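Long-range contact in DNA mismatch repair protein MutS (PDB 1EWQ), which recognises mismatched base pairs in DNA at the start of mismatch repair and has a weak ATPase activity: residues Leu50-Leu54 against Arg84-Phe90. Residues are numbered along the deposited sequence.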
ATOM      1  N   LEU C  50      -3.557 -18.471   7.573  1.00 47.43           N
ATOM      2  CA  LEU C  50      -2.098 -18.457   7.487  1.00 47.04           C
ATOM      3  C   LEU C  50      -1.589 -18.650   6.064  1.00 47.03           C
ATOM      4  O   LEU C  50      -0.743 -17.890   5.594  1.00 46.81           O
ATOM      5  CB  LEU C  50      -1.503 -19.552   8.382  1.00 46.72           C
ATOM      6  CG  LEU C  50       0.025 -19.579   8.518  1.00 46.56           C
ATOM      7  CD1 LEU C  50       0.495 -18.386   9.346  1.00 46.48           C
ATOM      8  CD2 LEU C  50       0.462 -20.875   9.174  1.00 46.64           C
ATOM      9  N   ALA C  51      -2.107 -19.675   5.392  1.00 47.05           N
ATOM     10  CA  ALA C  51      -1.715 -20.002   4.029  1.00 46.99           C
ATOM     11  C   ALA C  51      -1.882 -18.837   3.064  1.00 47.15           C
ATOM     12  O   ALA C  51      -0.956 -18.500   2.328  1.00 46.94           O
ATOM     13  CB  ALA C  51      -2.513 -21.207   3.532  1.00 47.21           C
ATOM     14  N   ARG C  52      -3.057 -18.215   3.060  1.00 47.38           N
ATOM     15  CA  ARG C  52      -3.276 -17.103   2.147  1.00 48.01           C
ATOM     16  C   ARG C  52      -2.552 -15.839   2.598  1.00 47.87           C
ATOM     17  O   ARG C  52      -1.999 -15.105   1.773  1.00 47.82           O
ATOM     18  CB  ARG C  52      -4.771 -16.818   1.976  1.00 48.61           C
ATOM     19  CG  ARG C  52      -5.420 -15.999   3.064  1.00 49.38           C
ATOM     20  CD  ARG C  52      -6.814 -15.575   2.609  1.00 50.22           C
ATOM     21  NE  ARG C  52      -7.683 -16.723   2.359  1.00 50.97           N
ATOM     22  CZ  ARG C  52      -8.366 -17.368   3.303  1.00 51.55           C
ATOM     23  NH1 ARG C  52      -8.289 -16.974   4.572  1.00 51.62           N
ATOM     24  NH2 ARG C  52      -9.124 -18.415   2.983  1.00 51.80           N
ATOM     25  N   ALA C  53      -2.548 -15.594   3.904  1.00 47.68           N
ATOM     26  CA  ALA C  53      -1.881 -14.420   4.451  1.00 47.63           C
ATOM     27  C   ALA C  53      -0.419 -14.359   4.020  1.00 47.45           C
ATOM     28  O   ALA C  53       0.094 -13.288   3.701  1.00 47.51           O
ATOM     29  CB  ALA C  53      -1.973 -14.428   5.968  1.00 47.70           C
ATOM     30  N   LEU C  54       0.246 -15.510   4.004  1.00 47.16           N
ATOM     31  CA  LEU C  54       1.651 -15.570   3.630  1.00 47.03           C
ATOM     32  C   LEU C  54       1.884 -16.258   2.292  1.00 47.01           C
ATOM     33  O   LEU C  54       3.027 -16.460   1.880  1.00 46.97           O
ATOM     34  CB  LEU C  54       2.447 -16.287   4.723  1.00 46.89           C
ATOM     35  CG  LEU C  54       2.354 -15.664   6.117  1.00 46.89           C
ATOM     36  CD1 LEU C  54       3.098 -16.543   7.112  1.00 46.80           C
ATOM     37  CD2 LEU C  54       2.932 -14.247   6.094  1.00 46.79           C
ATOM     38  N   ARG C  84       5.878  -9.973   8.811  1.00 41.24           N
ATOM     39  CA  ARG C  84       4.864  -9.828   7.783  1.00 41.27           C
ATOM     40  C   ARG C  84       3.458  -9.906   8.346  1.00 41.01           C
ATOM     41  O   ARG C  84       2.618  -9.075   8.025  1.00 40.93           O
ATOM     42  CB  ARG C  84       5.050 -10.880   6.686  1.00 41.90           C
ATOM     43  CG  ARG C  84       6.117 -10.524   5.653  1.00 42.53           C
ATOM     44  CD  ARG C  84       5.932 -11.347   4.392  1.00 43.54           C
ATOM     45  NE  ARG C  84       6.346 -12.731   4.580  1.00 44.15           N
ATOM     46  CZ  ARG C  84       5.959 -13.742   3.807  1.00 44.40           C
ATOM     47  NH1 ARG C  84       5.137 -13.533   2.787  1.00 44.32           N
ATOM     48  NH2 ARG C  84       6.405 -14.966   4.053  1.00 45.07           N
ATOM     49  N   LEU C  85       3.200 -10.903   9.183  1.00 40.72           N
ATOM     50  CA  LEU C  85       1.877 -11.061   9.767  1.00 40.78           C
ATOM     51  C   LEU C  85       1.491  -9.815  10.550  1.00 40.96           C
ATOM     52  O   LEU C  85       0.361  -9.332  10.453  1.00 40.82           O
ATOM     53  CB  LEU C  85       1.852 -12.280  10.689  1.00 40.50           C
ATOM     54  CG  LEU C  85       2.071 -13.618   9.985  1.00 40.36           C
ATOM     55  CD1 LEU C  85       2.279 -14.718  11.004  1.00 39.92           C
ATOM     56  CD2 LEU C  85       0.867 -13.907   9.101  1.00 39.88           C
ATOM     57  N   LEU C  86       2.433  -9.291  11.323  1.00 41.25           N
ATOM     58  CA  LEU C  86       2.171  -8.099  12.119  1.00 42.03           C
ATOM     59  C   LEU C  86       1.728  -6.923  11.266  1.00 42.81           C
ATOM     60  O   LEU C  86       0.769  -6.226  11.601  1.00 42.86           O
ATOM     61  CB  LEU C  86       3.418  -7.710  12.914  1.00 41.48           C
ATOM     62  CG  LEU C  86       3.674  -8.573  14.151  1.00 41.33           C
ATOM     63  CD1 LEU C  86       5.081  -8.364  14.653  1.00 41.08           C
ATOM     64  CD2 LEU C  86       2.654  -8.224  15.224  1.00 41.06           C
ATOM     65  N   LYS C  87       2.420  -6.710  10.153  1.00 43.51           N
ATOM     66  CA  LYS C  87       2.107  -5.590   9.281  1.00 44.33           C
ATOM     67  C   LYS C  87       0.760  -5.725   8.582  1.00 44.53           C
ATOM     68  O   LYS C  87       0.214  -4.745   8.070  1.00 44.61           O
ATOM     69  CB  LYS C  87       3.247  -5.401   8.281  1.00 44.79           C
ATOM     70  CG  LYS C  87       4.588  -5.231   8.996  1.00 45.57           C
ATOM     71  CD  LYS C  87       5.731  -4.891   8.059  1.00 46.25           C
ATOM     72  CE  LYS C  87       7.045  -4.762   8.835  1.00 46.60           C
ATOM     73  NZ  LYS C  87       6.992  -3.707   9.898  1.00 46.88           N
HETATM   74  N   MSE C  88       0.210  -6.932   8.581  1.00 44.66           N
HETATM   75  CA  MSE C  88      -1.084  -7.147   7.951  1.00 45.02           C
HETATM   76  C   MSE C  88      -2.234  -6.943   8.936  1.00 44.57           C
HETATM   77  O   MSE C  88      -3.397  -6.956   8.542  1.00 44.87           O
HETATM   78  CB  MSE C  88      -1.153  -8.548   7.330  1.00 45.84           C
HETATM   79  CG  MSE C  88      -0.423  -8.661   5.996  1.00 46.92           C
HETATM   80 SE   MSE C  88      -0.239 -10.471   5.306  1.00 49.49          SE
HETATM   81  CE  MSE C  88       1.680 -10.470   5.036  1.00 48.08           C
ATOM     82  N   GLY C  89      -1.907  -6.750  10.213  1.00 44.10           N
ATOM     83  CA  GLY C  89      -2.942  -6.534  11.210  1.00 43.12           C
ATOM     84  C   GLY C  89      -3.247  -7.697  12.140  1.00 42.66           C
ATOM     85  O   GLY C  89      -4.246  -7.662  12.858  1.00 42.32           O
ATOM     86  N   PHE C  90      -2.402  -8.725  12.137  1.00 42.08           N
ATOM     87  CA  PHE C  90      -2.606  -9.885  13.007  1.00 41.56           C
ATOM     88  C   PHE C  90      -1.958  -9.701  14.376  1.00 41.26           C
ATOM     89  O   PHE C  90      -1.017  -8.926  14.533  1.00 41.23           O
ATOM     90  CB  PHE C  90      -1.971 -11.154  12.421  1.00 41.73           C
ATOM     91  CG  PHE C  90      -2.619 -11.670  11.167  1.00 41.85           C
ATOM     92  CD1 PHE C  90      -2.221 -11.206   9.918  1.00 41.78           C
ATOM     93  CD2 PHE C  90      -3.598 -12.658  11.235  1.00 41.80           C
ATOM     94  CE1 PHE C  90      -2.787 -11.723   8.757  1.00 41.83           C
ATOM     95  CE2 PHE C  90      -4.172 -13.179  10.078  1.00 41.60           C
ATOM     96  CZ  PHE C  90      -3.768 -12.714   8.841  1.00 41.69           C
TER
HETATM   97  O   HOH W   1       5.564 -16.913   2.460  1.00 49.15           O
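Two helices of the mixed alpha/beta mismatch-binding domain (MutS domain I) pack C-terminal turn to C-terminal turn here, helix 44-54 against helix 78-87. The methyl of Ala53 is a small bump that fits a hollow walled by Leu85, Met88 (a selenomethionine) and Phe90, with CB 4.3 Å from Leu85 CD2, 4.4 Å from Met88 SE and 3.8 Å from Phe90 CZ; so small a side chain lets the bulkier ones close in around it. The main bump is Leu54, whose CD2 fits between Leu85, Met88 and Arg84, 3.7 Å from Leu85 CD2 and 4.1 Å from Met88 CE, while also covering one face of the Arg84 guanidinium. Leu50 meets Leu85 more loosely and continues inward to Leu33 and Ala71 on the strands of the sheet, which Phe90 also reaches through Leu31. Phe90 can swing back to the interface because the second helix ends in a Schellman motif: Gly89 takes a positive phi, and Phe90 N bonds back to Leu85 O at 3.3 Å. No direct hydrogen bond joins the segments, but one water bridges them, donating to Leu54 O (2.6 Å) and accepting from Arg84 NH2 (2.7 Å).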